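Local coordinates for protein putative dioxygenase (1H-3-hydroxy-4-oxoquinaldine 2,4-dioxygenase) (Mycobacteroides abscessus subsp. abscessus, PDB 6RA3) that cleaves the ring of the Pseudomonas quinolone signal with dioxygen, releasing N-octanoylanthranilate and carbon monoxide, on an alpha/beta-hydrolase scaffold, at residues 23-28 against 43-48; 55-60 against 75-80; 105-110 against 198-203; 133-138 against 186-191. All coordinates share one frame; numbering follows the deposited sequence.

Overall arrangement
The four contacts run from the central sheet of the alpha/beta-hydrolase fold out to its helical cap. Contact 1 seats helix 42-48 on strand 24-28, and its centre lies about 17 Å from that of contact 2, which it touches through Leu-28, packed on Trp-56 and Thr-78. Contact 2 meets contact 3 where Ala-75, Thr-78 and Ile-79 pack on Ile-105. Contact 4 is nested in the chain between the segments of contact 3; the two have nearest atoms about 7 Å apart. It is also the closest to the reaction centre: the side chain of Ile-187 lies about 4 Å from that of the probable substrate-binding residue His-97 and about 8 Å from that of the probable proton donor/acceptor His-246.

Contact 1 of 4, residues 23-28 against 43-48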
loop_
_atom_site.group_PDB
_atom_site.type_symbol
_atom_site.label_atom_id
_atom_site.label_comp_id
_atom_site.label_asym_id
_atom_site.label_seq_id
_atom_site.Cartn_x
_atom_site.Cartn_y
_atom_site.Cartn_z
ATOM N N PRO A 23 -2.515 -20.908 19.184
ATOM C CA PRO A 23 -1.422 -19.933 19.116
ATOM C C PRO A 23 -1.333 -19.263 17.760
ATOM O O PRO A 23 -1.575 -19.878 16.717
ATOM C CB PRO A 23 -0.166 -20.773 19.393
ATOM C CG PRO A 23 -0.660 -21.982 20.093
ATOM C CD PRO A 23 -2.013 -22.260 19.480
ATOM N N VAL A 24 -0.932 -17.997 17.806
ATOM C CA VAL A 24 -0.769 -17.156 16.629
ATOM C C VAL A 24 0.644 -17.344 16.083
ATOM O O VAL A 24 1.622 -17.332 16.843
ATOM C CB VAL A 24 -1.042 -15.690 17.010
ATOM C CG1 VAL A 24 -0.817 -14.710 15.830
ATOM C CG2 VAL A 24 -2.439 -15.564 17.594
ATOM N N PHE A 25 0.767 -17.521 14.771
ATOM C CA PHE A 25 2.080 -17.398 14.143
ATOM C C PHE A 25 2.496 -15.923 14.039
ATOM O O PHE A 25 1.744 -15.092 13.522
ATOM C CB PHE A 25 2.074 -18.029 12.768
ATOM C CG PHE A 25 2.013 -19.527 12.787
ATOM C CD1 PHE A 25 2.870 -20.260 13.596
ATOM C CD2 PHE A 25 1.098 -20.205 11.993
ATOM C CE1 PHE A 25 2.828 -21.642 13.605
ATOM C CE2 PHE A 25 1.049 -21.587 12.001
ATOM C CZ PHE A 25 1.912 -22.307 12.809
ATOM N N VAL A 26 3.702 -15.597 14.517
ATOM C CA VAL A 26 4.252 -14.244 14.408
ATOM C C VAL A 26 5.546 -14.342 13.617
ATOM O O VAL A 26 6.520 -14.969 14.064
ATOM C CB VAL A 26 4.475 -13.577 15.772
ATOM C CG1 VAL A 26 5.081 -12.185 15.586
ATOM C CG2 VAL A 26 3.187 -13.472 16.542
ATOM N N THR A 27 5.533 -13.790 12.409
ATOM C CA THR A 27 6.687 -13.818 11.548
ATOM C C THR A 27 7.563 -12.609 11.850
ATOM O O THR A 27 7.072 -11.501 12.107
ATOM C CB THR A 27 6.315 -13.844 10.068
ATOM O OG1 THR A 27 5.930 -12.540 9.608
ATOM C CG2 THR A 27 5.201 -14.845 9.814
ATOM N N LEU A 28 8.863 -12.860 11.867
ATOM C CA LEU A 28 9.878 -11.869 12.204
ATOM C C LEU A 28 10.971 -12.055 11.181
ATOM O O LEU A 28 11.477 -13.171 11.018
ATOM C CB LEU A 28 10.412 -12.061 13.620
ATOM C CG LEU A 28 9.383 -11.953 14.738
ATOM C CD1 LEU A 28 9.962 -12.487 16.033
ATOM C CD2 LEU A 28 8.881 -10.530 14.922
ATOM N N PRO A 43 0.318 -17.934 2.643
ATOM C CA PRO A 43 -0.931 -18.667 2.364
ATOM C C PRO A 43 -1.089 -19.911 3.223
ATOM O O PRO A 43 -2.203 -20.231 3.654
ATOM C CB PRO A 43 -0.809 -19.016 0.879
ATOM C CG PRO A 43 0.342 -18.227 0.353
ATOM C CD PRO A 43 1.211 -17.880 1.475
ATOM N N TYR A 44 0.022 -20.605 3.506
ATOM C CA TYR A 44 0.008 -21.817 4.314
ATOM C C TYR A 44 -0.142 -21.489 5.793
ATOM O O TYR A 44 -0.884 -22.162 6.505
ATOM C CB TYR A 44 1.289 -22.630 4.068
ATOM C CG TYR A 44 1.551 -22.945 2.617
ATOM C CD1 TYR A 44 0.951 -24.029 1.997
ATOM C CD2 TYR A 44 2.411 -22.166 1.864
ATOM C CE1 TYR A 44 1.197 -24.319 0.661
ATOM C CE2 TYR A 44 2.659 -22.446 0.532
ATOM C CZ TYR A 44 2.057 -23.532 -0.062
ATOM O OH TYR A 44 2.301 -23.812 -1.389
ATOM N N LEU A 45 0.520 -20.435 6.270
ATOM C CA LEU A 45 0.414 -20.086 7.687
ATOM C C LEU A 45 -0.997 -19.627 8.034
ATOM O O LEU A 45 -1.558 -20.014 9.075
ATOM C CB LEU A 45 1.429 -18.989 8.046
ATOM C CG LEU A 45 2.923 -19.347 7.955
ATOM C CD1 LEU A 45 3.798 -18.146 8.353
ATOM C CD2 LEU A 45 3.239 -20.579 8.828
ATOM N N ARG A 46 -1.572 -18.764 7.195
ATOM C CA ARG A 46 -2.848 -18.143 7.556
ATOM C C ARG A 46 -3.998 -19.146 7.462
ATOM O O ARG A 46 -5.026 -18.971 8.127
ATOM C CB ARG A 46 -3.113 -16.902 6.670
ATOM C CG ARG A 46 -3.306 -17.197 5.199
ATOM C CD ARG A 46 -3.784 -15.998 4.384
ATOM N NE ARG A 46 -4.336 -16.389 3.076
ATOM C CZ ARG A 46 -4.758 -15.528 2.139
ATOM N NH1 ARG A 46 -4.692 -14.220 2.362
ATOM N NH2 ARG A 46 -5.247 -15.952 0.968
ATOM N N ALA A 47 -3.838 -20.199 6.654
ATOM C CA ALA A 47 -4.818 -21.278 6.651
ATOM C C ALA A 47 -4.792 -22.042 7.960
ATOM O O ALA A 47 -5.815 -22.593 8.371
ATOM C CB ALA A 47 -4.559 -22.220 5.483
ATOM N N ALA A 48 -3.649 -22.055 8.647
ATOM C CA ALA A 48 -3.506 -22.858 9.853
ATOM C C ALA A 48 -3.860 -22.089 11.117
ATOM O O ALA A 48 -4.508 -22.635 12.014
ATOM C CB ALA A 48 -2.070 -23.400 9.934
#
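Phe-25 and Leu-45 form the centre of this interface, whose side-chain contacts are apolar and which buries 178 Å² of surface. A methyl of the leucine sits over one face of the phenyl ring, with Leu-45 CD2 4.2 Å from the Phe-25 ring centroid and 25° off the ring normal, a CH-pi approach displaced toward the rim. The atom-level evidence agrees: Phe-25 CD2 is 3.8 Å from Leu-45 CD2, and the two side chains cross at about a right angle. With its CG anti to the carbonyl carbon (chi1 -72°), the phenylalanine extends its ring to the helix.

The strand and helix axes pass 8.9 Å apart with N-to-C directions at 153°, so the two run nearly antiparallel. This is the expected relation within a beta-alpha-beta crossover, here strand 24-28, helix 42-48 and strand 51-54, with the second strand returning parallel beside the first in the central sheet.

Two further apolar contacts extend the interface. The other leucine methyl turns to the threonine, Leu-45 CD1 standing 3.9 Å from Thr-27 CG2, so the branched end of one leucine serves two alternate strand residues. Ala-48 CB comes to the edge of the aromatic ring, near its plane, 4.2 Å from Phe-25 CE2. Around this core, Leu-264 of helix 253-266 also touches Phe-25, while Thr-51 and Ile-93 of the flanking strands touch both Phe-25 and Leu-45.

Contact 2 of 4, residues 55-60 against 75-80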
loop_
_atom_site.group_PDB
_atom_site.type_symbol
_atom_site.label_atom_id
_atom_site.label_comp_id
_atom_site.label_asym_id
_atom_site.label_seq_id
_atom_site.Cartn_x
_atom_site.Cartn_y
_atom_site.Cartn_z
ATOM N N CYS A 55 7.076 -6.163 11.099
ATOM C CA CYS A 55 8.246 -5.455 10.605
ATOM C C CYS A 55 8.991 -4.859 11.791
ATOM O O CYS A 55 8.376 -4.459 12.775
ATOM C CB CYS A 55 7.841 -4.328 9.644
ATOM S SG CYS A 55 7.189 -4.814 8.044
ATOM N N TRP A 56 10.326 -4.832 11.707
ATOM C CA TRP A 56 11.116 -4.094 12.688
ATOM C C TRP A 56 10.905 -2.584 12.529
ATOM O O TRP A 56 10.538 -2.091 11.459
ATOM C CB TRP A 56 12.606 -4.411 12.524
ATOM C CG TRP A 56 12.927 -5.857 12.489
ATOM C CD1 TRP A 56 13.548 -6.541 11.478
ATOM C CD2 TRP A 56 12.638 -6.816 13.511
ATOM N NE1 TRP A 56 13.669 -7.864 11.818
ATOM C CE2 TRP A 56 13.111 -8.057 13.060
ATOM C CE3 TRP A 56 12.028 -6.737 14.772
ATOM C CZ2 TRP A 56 12.990 -9.222 13.823
ATOM C CZ3 TRP A 56 11.899 -7.895 15.517
ATOM C CH2 TRP A 56 12.401 -9.113 15.051
ATOM N N ARG A 57 11.122 -1.860 13.619
ATOM C CA ARG A 57 11.185 -0.406 13.555
ATOM C C ARG A 57 12.175 0.017 12.476
ATOM O O ARG A 57 13.165 -0.663 12.215
ATOM C CB ARG A 57 11.536 0.185 14.935
ATOM C CG ARG A 57 12.989 0.058 15.396
ATOM C CD ARG A 57 13.240 0.858 16.661
ATOM N NE ARG A 57 12.364 0.527 17.776
ATOM C CZ ARG A 57 12.413 1.139 18.949
ATOM N NH1 ARG A 57 13.279 2.126 19.152
ATOM N NH2 ARG A 57 11.596 0.780 19.924
ATOM N N GLY A 58 11.834 1.091 11.761
ATOM C CA GLY A 58 12.654 1.540 10.654
ATOM C C GLY A 58 12.598 0.691 9.399
ATOM O O GLY A 58 13.273 1.024 8.416
ATOM N N HIS A 59 11.824 -0.399 9.393
ATOM C CA HIS A 59 11.736 -1.294 8.247
ATOM C C HIS A 59 10.398 -1.216 7.522
ATOM O O HIS A 59 10.232 -1.875 6.482
ATOM C CB HIS A 59 11.960 -2.760 8.687
ATOM C CG HIS A 59 13.376 -3.079 9.043
ATOM N ND1 HIS A 59 14.005 -2.546 10.146
ATOM C CD2 HIS A 59 14.295 -3.847 8.420
ATOM C CE1 HIS A 59 15.243 -3.004 10.208
ATOM N NE2 HIS A 59 15.442 -3.794 9.173
ATOM N N GLY A 60 9.445 -0.467 8.050
ATOM C CA GLY A 60 8.141 -0.338 7.431
ATOM C C GLY A 60 8.188 0.545 6.197
ATOM O O GLY A 60 9.266 0.855 5.677
ATOM N N ALA A 75 12.385 -6.756 20.402
ATOM C CA ALA A 75 11.539 -7.560 21.270
ATOM C C ALA A 75 10.507 -6.730 22.020
ATOM O O ALA A 75 9.356 -7.157 22.182
ATOM C CB ALA A 75 12.414 -8.311 22.271
ATOM N N ALA A 76 10.895 -5.553 22.503
ATOM C CA ALA A 76 9.938 -4.711 23.195
ATOM C C ALA A 76 8.849 -4.249 22.237
ATOM O O ALA A 76 7.696 -4.113 22.642
ATOM C CB ALA A 76 10.635 -3.503 23.829
ATOM N N ASP A 77 9.213 -3.987 20.966
ATOM C CA ASP A 77 8.245 -3.501 19.973
ATOM C C ASP A 77 7.277 -4.610 19.565
ATOM O O ASP A 77 6.067 -4.380 19.439
ATOM C CB ASP A 77 8.926 -3.007 18.686
ATOM C CG ASP A 77 9.820 -1.785 18.870
ATOM O OD1 ASP A 77 10.605 -1.537 17.925
ATOM O OD2 ASP A 77 9.733 -1.092 19.899
ATOM N N THR A 78 7.817 -5.800 19.271
ATOM C CA THR A 78 7.000 -6.914 18.820
ATOM C C THR A 78 6.033 -7.328 19.907
ATOM O O THR A 78 4.850 -7.564 19.636
ATOM C CB THR A 78 7.898 -8.079 18.412
ATOM O OG1 THR A 78 8.716 -7.694 17.303
ATOM C CG2 THR A 78 7.066 -9.334 18.024
ATOM N N ILE A 79 6.511 -7.381 21.153
ATOM C CA ILE A 79 5.641 -7.706 22.276
ATOM C C ILE A 79 4.587 -6.629 22.469
ATOM O O ILE A 79 3.427 -6.925 22.788
ATOM C CB ILE A 79 6.471 -7.909 23.559
ATOM C CG1 ILE A 79 7.379 -9.133 23.420
ATOM C CG2 ILE A 79 5.542 -8.027 24.775
ATOM C CD1 ILE A 79 8.350 -9.326 24.570
ATOM N N GLY A 80 4.973 -5.362 22.340
ATOM C CA GLY A 80 3.999 -4.302 22.539
ATOM C C GLY A 80 2.907 -4.345 21.487
ATOM O O GLY A 80 1.735 -4.077 21.779
HETATM O O HOH W 1 8.910 -4.913 15.761
HETATM O O HOH W 2 11.113 -3.266 16.281
#
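Arg-57 and Asp-77 are joined by a bidentate salt bridge, made side-on by the guanidinium. Arg-57 NE donates to Asp-77 OD1 at 2.7 Å with an N-H...O angle of 163°, and Arg-57 NH2 donates to Asp-77 OD2 at 2.6 Å with an angle of 166°. Both oxygens use their syn lone pairs, and the guanidinium and carboxylate planes are 9° apart; two nearly straight bonds between almost coplanar groups fix the rotation of each. The arginine chain bends at chi3, which turns its NE edge to the acid. Asn-8 adds a further hydrogen bond to Asp-77 OD2.

The loop after strand 51-54 is shaped by a type II beta turn from Trp-56 to His-59, with Gly-58 at positive phi, and it faces helix 71-84 of the alpha/beta-hydrolase fold. The turn lies near the functional site, the Trp-56 side chain being about 8 Å from that of the probable substrate-binding residue His-97. A side-chain bond braces the turn: His-59 ND1 donates to Arg-57 O at 2.9 Å, arriving from above the carbonyl plane. Trp-56 CD1 lies over the centre of the His-59 ring.

Two waters bridge loop and helix. One donates to Cys-55 O and to Thr-78 OG1; the other accepts from Arg-57 N and donates to Asp-77 OD1, which thus has both the guanidinium and a water as partners.

Van der Waals contact is slight, with Trp-56 CZ3 3.7 Å from Thr-78 OG1 at an oblique approach. That hydroxyl is also hydrogen-bonded to Met-74 O, while Trp-56 NE1 bonds to Ser-29 O.

Contact 3 of 4, residues 105-110 against 198-203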
loop_
_atom_site.group_PDB
_atom_site.type_symbol
_atom_site.label_atom_id
_atom_site.label_comp_id
_atom_site.label_asym_id
_atom_site.label_seq_id
_atom_site.Cartn_x
_atom_site.Cartn_y
_atom_site.Cartn_z
ATOM N N ILE A 105 12.249 -12.432 23.123
ATOM C CA ILE A 105 10.803 -12.402 23.369
ATOM C C ILE A 105 10.377 -13.646 24.147
ATOM O O ILE A 105 9.569 -13.569 25.086
ATOM C CB ILE A 105 10.017 -12.279 22.046
ATOM C CG1 ILE A 105 10.300 -10.934 21.347
ATOM C CG2 ILE A 105 8.506 -12.464 22.298
ATOM C CD1 ILE A 105 9.955 -10.915 19.829
ATOM N N ALA A 106 10.888 -14.817 23.755
ATOM C CA ALA A 106 10.531 -16.035 24.486
ATOM C C ALA A 106 10.936 -15.931 25.947
ATOM O O ALA A 106 10.190 -16.354 26.837
ATOM C CB ALA A 106 11.178 -17.253 23.851
ATOM N N ASP A 107 12.104 -15.338 26.217
ATOM C CA ASP A 107 12.593 -15.250 27.590
ATOM C C ASP A 107 11.761 -14.279 28.411
ATOM O O ASP A 107 11.548 -14.490 29.613
ATOM C CB ASP A 107 14.056 -14.819 27.592
ATOM C CG ASP A 107 14.698 -14.936 28.962
ATOM O OD1 ASP A 107 14.184 -15.711 29.799
ATOM O OD2 ASP A 107 15.711 -14.235 29.196
ATOM N N ARG A 108 11.280 -13.202 27.787
ATOM C CA ARG A 108 10.567 -12.197 28.564
ATOM C C ARG A 108 9.180 -12.659 28.978
ATOM O O ARG A 108 8.685 -12.250 30.034
ATOM C CB ARG A 108 10.474 -10.902 27.762
ATOM C CG ARG A 108 11.815 -10.234 27.538
ATOM C CD ARG A 108 11.654 -8.902 26.847
ATOM N NE ARG A 108 12.960 -8.269 26.674
ATOM C CZ ARG A 108 13.135 -6.985 26.405
ATOM N NH1 ARG A 108 12.081 -6.200 26.271
ATOM N NH2 ARG A 108 14.359 -6.498 26.266
ATOM N N LEU A 109 8.521 -13.467 28.158
ATOM C CA LEU A 109 7.097 -13.732 28.345
ATOM C C LEU A 109 6.798 -15.096 28.952
ATOM O O LEU A 109 5.704 -15.288 29.503
ATOM C CB LEU A 109 6.365 -13.626 27.005
ATOM C CG LEU A 109 6.399 -12.253 26.350
ATOM C CD1 LEU A 109 5.811 -12.338 24.952
ATOM C CD2 LEU A 109 5.687 -11.229 27.201
ATOM N N GLY A 110 7.725 -16.038 28.833
ATOM C CA GLY A 110 7.563 -17.356 29.402
ATOM C C GLY A 110 6.978 -18.317 28.391
ATOM O O GLY A 110 6.517 -17.937 27.308
ATOM N N MET A 198 23.100 -20.839 20.742
ATOM C CA MET A 198 22.855 -22.000 21.597
ATOM C C MET A 198 23.129 -21.674 23.056
ATOM O O MET A 198 22.358 -22.065 23.946
ATOM C CB MET A 198 23.703 -23.171 21.137
ATOM C CG MET A 198 23.228 -23.750 19.810
ATOM S SD MET A 198 24.215 -25.139 19.243
ATOM C CE MET A 198 23.135 -25.995 18.075
ATOM N N ARG A 199 24.211 -20.938 23.326
ATOM C CA ARG A 199 24.460 -20.493 24.689
ATOM C C ARG A 199 23.373 -19.531 25.148
ATOM O O ARG A 199 22.924 -19.588 26.305
ATOM C CB ARG A 199 25.855 -19.866 24.790
ATOM C CG ARG A 199 26.976 -20.915 24.766
ATOM C CD ARG A 199 28.373 -20.300 24.775
ATOM N NE ARG A 199 28.679 -19.590 26.021
ATOM C CZ ARG A 199 28.956 -20.181 27.185
ATOM N NH1 ARG A 199 28.955 -21.506 27.285
ATOM N NH2 ARG A 199 29.223 -19.445 28.260
ATOM N N ARG A 200 22.906 -18.653 24.252
ATOM C CA ARG A 200 21.763 -17.820 24.611
ATOM C C ARG A 200 20.570 -18.699 25.000
ATOM O O ARG A 200 19.908 -18.447 26.018
ATOM C CB ARG A 200 21.408 -16.859 23.465
ATOM C CG ARG A 200 20.600 -15.620 23.921
ATOM C CD ARG A 200 19.100 -15.906 24.161
ATOM N NE ARG A 200 18.425 -14.795 24.847
ATOM C CZ ARG A 200 18.156 -14.754 26.150
ATOM N NH1 ARG A 200 18.472 -15.777 26.936
ATOM N NH2 ARG A 200 17.565 -13.682 26.671
ATOM N N MET A 201 20.313 -19.764 24.228
ATOM C CA MET A 201 19.175 -20.651 24.523
ATOM C C MET A 201 19.311 -21.344 25.880
ATOM O O MET A 201 18.318 -21.488 26.614
ATOM C CB MET A 201 19.024 -21.702 23.432
ATOM C CG MET A 201 18.638 -21.126 22.090
ATOM S SD MET A 201 18.231 -22.385 20.913
ATOM C CE MET A 201 19.429 -22.310 19.607
ATOM N N GLU A 202 20.525 -21.813 26.218
ATOM C CA GLU A 202 20.728 -22.478 27.502
ATOM C C GLU A 202 20.559 -21.516 28.668
ATOM O O GLU A 202 20.295 -21.959 29.795
ATOM C CB GLU A 202 22.109 -23.136 27.557
ATOM C CG GLU A 202 22.387 -24.137 26.426
ATOM C CD GLU A 202 23.742 -24.843 26.573
ATOM O OE1 GLU A 202 23.864 -25.721 27.453
ATOM O OE2 GLU A 202 24.684 -24.522 25.809
ATOM N N ALA A 203 20.682 -20.213 28.426
ATOM C CA ALA A 203 20.443 -19.229 29.470
ATOM C C ALA A 203 18.960 -18.928 29.688
ATOM O O ALA A 203 18.633 -18.119 30.567
ATOM C CB ALA A 203 21.192 -17.944 29.134
HETATM O O HOH W 3 17.989 -15.590 29.392
#
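Two helix ends bring Asp-107 and Arg-200 together: segment 105-110 closes helix 99-109, left at Gly-110 with positive phi, and segment 198-203 runs out of helix 197-202 at Ala-203. The nearest backbone approach, 9.0 Å between Asp-107 CA and Ala-203 CA, is a spacing bridged by the long Arg-200 side chain and a water. Only 83 Å² is buried between them.

The direct link is a salt bridge in which Arg-200 NH2 donates to Asp-107 OD2 at 3.2 Å. Its geometry is poor: the N-H...O angle is 141°, the carboxylate is met on its anti side, and the two planes are 81° apart. The arginine reaches across by bending at chi2 (-78°). Water 3 adds a second link, accepting from Arg-200 NH1 at a doubtful, short distance while donating to Asp-107 OD2 at 2.7 Å and to Ala-203 O at 2.9 Å. Two anionic groups share the arginine, since Arg-200 NH2 is also salt-bridged to Glu-104.

Trp-194, the last residue of helix 177-194, adds a cation-pi contact to Arg-200, whose side chain also lies on Trp-100 and Leu-103 of helix 99-109. Elsewhere on the two helices, Ile-105 packs on helix 71-84 and Met-198 on helix 221-232.

Contact 4 of 4, residues 133-138 against 186-191; sequences AALHGI and VIDEAY
His-136 and Asp-188 meet in an unusual hydrogen bond, with ring and carboxylate planes at 90°. His-136 NE2 donates to Asp-188 OD2 at 3.1 Å with an N-H...O angle of 148°, and the donor lies 57° out of the carboxylate plane, while the oxygen is slightly tilted from the imidazole plane. Asp-188 directs its CG anti to the backbone N, which presents the carboxylate to the histidine.

Beside this polar pair, Leu-135 fits against the backbone of the facing helix. Leu-135 CD1 is 3.3 Å from Asp-188 N and 3.6 Å from Asp-188 CB, and the same methyl is 3.7 Å from Ile-187 CG2. The other methyl, Leu-135 CD2, lies on Ile-187 CB at 3.8 Å, the two side chains crossing at about a right angle.

Helices 129-137 and 177-194 lie in the insertion between strands 116-120 and 209-214 that corresponds to the cap (lid) of alpha/beta hydrolases; their segments here pass 9.7 Å apart, roughly antiparallel. Ile-187 also touches His-97, the probable substrate-binding residue, consistent with the seam bordering the substrate pocket.

The carboxylate would tend to stabilise a protonated imidazole, but with this bent, out-of-plane approach the effect may be modest, the more so as Arg-192 forms a weak, long ion pair with the same oxygen.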
loop_
_atom_site.group_PDB
_atom_site.type_symbol
_atom_site.label_atom_id
_atom_site.label_comp_id
_atom_site.label_asym_id
_atom_site.label_seq_id
_atom_site.Cartn_x
_atom_site.Cartn_y
_atom_site.Cartn_z
ATOM N N ALA A 133 34.311 -10.208 10.212
ATOM C CA ALA A 133 34.992 -9.328 9.263
ATOM C C ALA A 133 33.998 -8.564 8.390
ATOM O O ALA A 133 34.194 -7.376 8.119
ATOM C CB ALA A 133 35.939 -10.148 8.381
ATOM N N ALA A 134 32.939 -9.236 7.921
ATOM C CA ALA A 134 31.929 -8.564 7.103
ATOM C C ALA A 134 31.014 -7.679 7.941
ATOM O O ALA A 134 30.582 -6.628 7.466
ATOM C CB ALA A 134 31.095 -9.578 6.322
ATOM N N LEU A 135 30.707 -8.091 9.179
ATOM C CA LEU A 135 29.917 -7.263 10.081
ATOM C C LEU A 135 30.563 -5.900 10.307
ATOM O O LEU A 135 29.872 -4.928 10.652
ATOM C CB LEU A 135 29.731 -7.972 11.423
ATOM C CG LEU A 135 28.850 -9.226 11.523
ATOM C CD1 LEU A 135 28.801 -9.755 12.959
ATOM C CD2 LEU A 135 27.417 -8.962 11.026
ATOM N N HIS A 136 31.887 -5.816 10.167
ATOM C CA HIS A 136 32.607 -4.556 10.270
ATOM C C HIS A 136 32.660 -3.840 8.931
ATOM O O HIS A 136 32.562 -2.609 8.878
ATOM C CB HIS A 136 34.023 -4.814 10.806
ATOM C CG HIS A 136 34.050 -5.306 12.222
ATOM N ND1 HIS A 136 35.108 -6.018 12.747
ATOM C CD2 HIS A 136 33.143 -5.191 13.220
ATOM C CE1 HIS A 136 34.851 -6.317 14.010
ATOM N NE2 HIS A 136 33.665 -5.826 14.321
ATOM N N GLY A 137 32.783 -4.592 7.839
ATOM C CA GLY A 137 32.810 -3.974 6.526
ATOM C C GLY A 137 31.535 -3.209 6.212
ATOM O O GLY A 137 31.569 -2.173 5.551
ATOM N N ILE A 138 30.387 -3.715 6.671
ATOM C CA ILE A 138 29.136 -2.992 6.433
ATOM C C ILE A 138 28.945 -1.819 7.381
ATOM O O ILE A 138 28.023 -1.017 7.172
ATOM C CB ILE A 138 27.906 -3.918 6.505
ATOM C CG1 ILE A 138 27.764 -4.533 7.895
ATOM C CG2 ILE A 138 27.980 -4.950 5.375
ATOM C CD1 ILE A 138 26.777 -5.703 7.964
ATOM N N VAL A 186 24.726 -4.786 15.767
ATOM C CA VAL A 186 23.839 -5.531 16.649
ATOM C C VAL A 186 24.188 -7.014 16.609
ATOM O O VAL A 186 24.274 -7.670 17.651
ATOM C CB VAL A 186 22.362 -5.272 16.277
ATOM C CG1 VAL A 186 21.443 -6.209 17.034
ATOM C CG2 VAL A 186 21.980 -3.824 16.609
ATOM N N ILE A 187 24.382 -7.557 15.403
ATOM C CA ILE A 187 24.803 -8.948 15.254
ATOM C C ILE A 187 26.177 -9.159 15.898
ATOM O O ILE A 187 26.356 -10.031 16.762
ATOM C CB ILE A 187 24.808 -9.340 13.768
ATOM C CG1 ILE A 187 23.402 -9.160 13.146
ATOM C CG2 ILE A 187 25.257 -10.773 13.598
ATOM C CD1 ILE A 187 23.369 -9.354 11.631
ATOM N N ASP A 188 27.165 -8.353 15.500
ATOM C CA ASP A 188 28.495 -8.481 16.093
ATOM C C ASP A 188 28.400 -8.503 17.612
ATOM O O ASP A 188 28.979 -9.372 18.271
ATOM C CB ASP A 188 29.392 -7.347 15.598
ATOM C CG ASP A 188 30.852 -7.508 15.993
ATOM O OD1 ASP A 188 31.399 -8.624 15.888
ATOM O OD2 ASP A 188 31.473 -6.486 16.349
ATOM N N GLU A 189 27.592 -7.613 18.185
ATOM C CA GLU A 189 27.497 -7.532 19.638
ATOM C C GLU A 189 26.801 -8.761 20.223
ATOM O O GLU A 189 27.138 -9.201 21.332
ATOM C CB GLU A 189 26.760 -6.266 20.058
ATOM C CG GLU A 189 26.577 -6.089 21.573
ATOM C CD GLU A 189 25.471 -5.102 21.917
ATOM O OE1 GLU A 189 25.005 -4.382 20.998
ATOM O OE2 GLU A 189 25.071 -5.039 23.101
ATOM N N ALA A 190 25.799 -9.298 19.521
ATOM C CA ALA A 190 25.069 -10.449 20.041
ATOM C C ALA A 190 26.005 -11.650 20.211
ATOM O O ALA A 190 25.977 -12.336 21.238
ATOM C CB ALA A 190 23.902 -10.780 19.109
ATOM N N TYR A 191 26.874 -11.892 19.230
ATOM C CA TYR A 191 27.815 -13.005 19.351
ATOM C C TYR A 191 28.909 -12.733 20.378
ATOM O O TYR A 191 29.428 -13.683 20.985
ATOM C CB TYR A 191 28.440 -13.323 18.004
ATOM C CG TYR A 191 27.518 -14.083 17.091
ATOM C CD1 TYR A 191 26.710 -13.412 16.183
ATOM C CD2 TYR A 191 27.448 -15.473 17.136
ATOM C CE1 TYR A 191 25.853 -14.102 15.331
ATOM C CE2 TYR A 191 26.595 -16.177 16.289
ATOM C CZ TYR A 191 25.796 -15.477 15.387
ATOM O OH TYR A 191 24.944 -16.134 14.531
#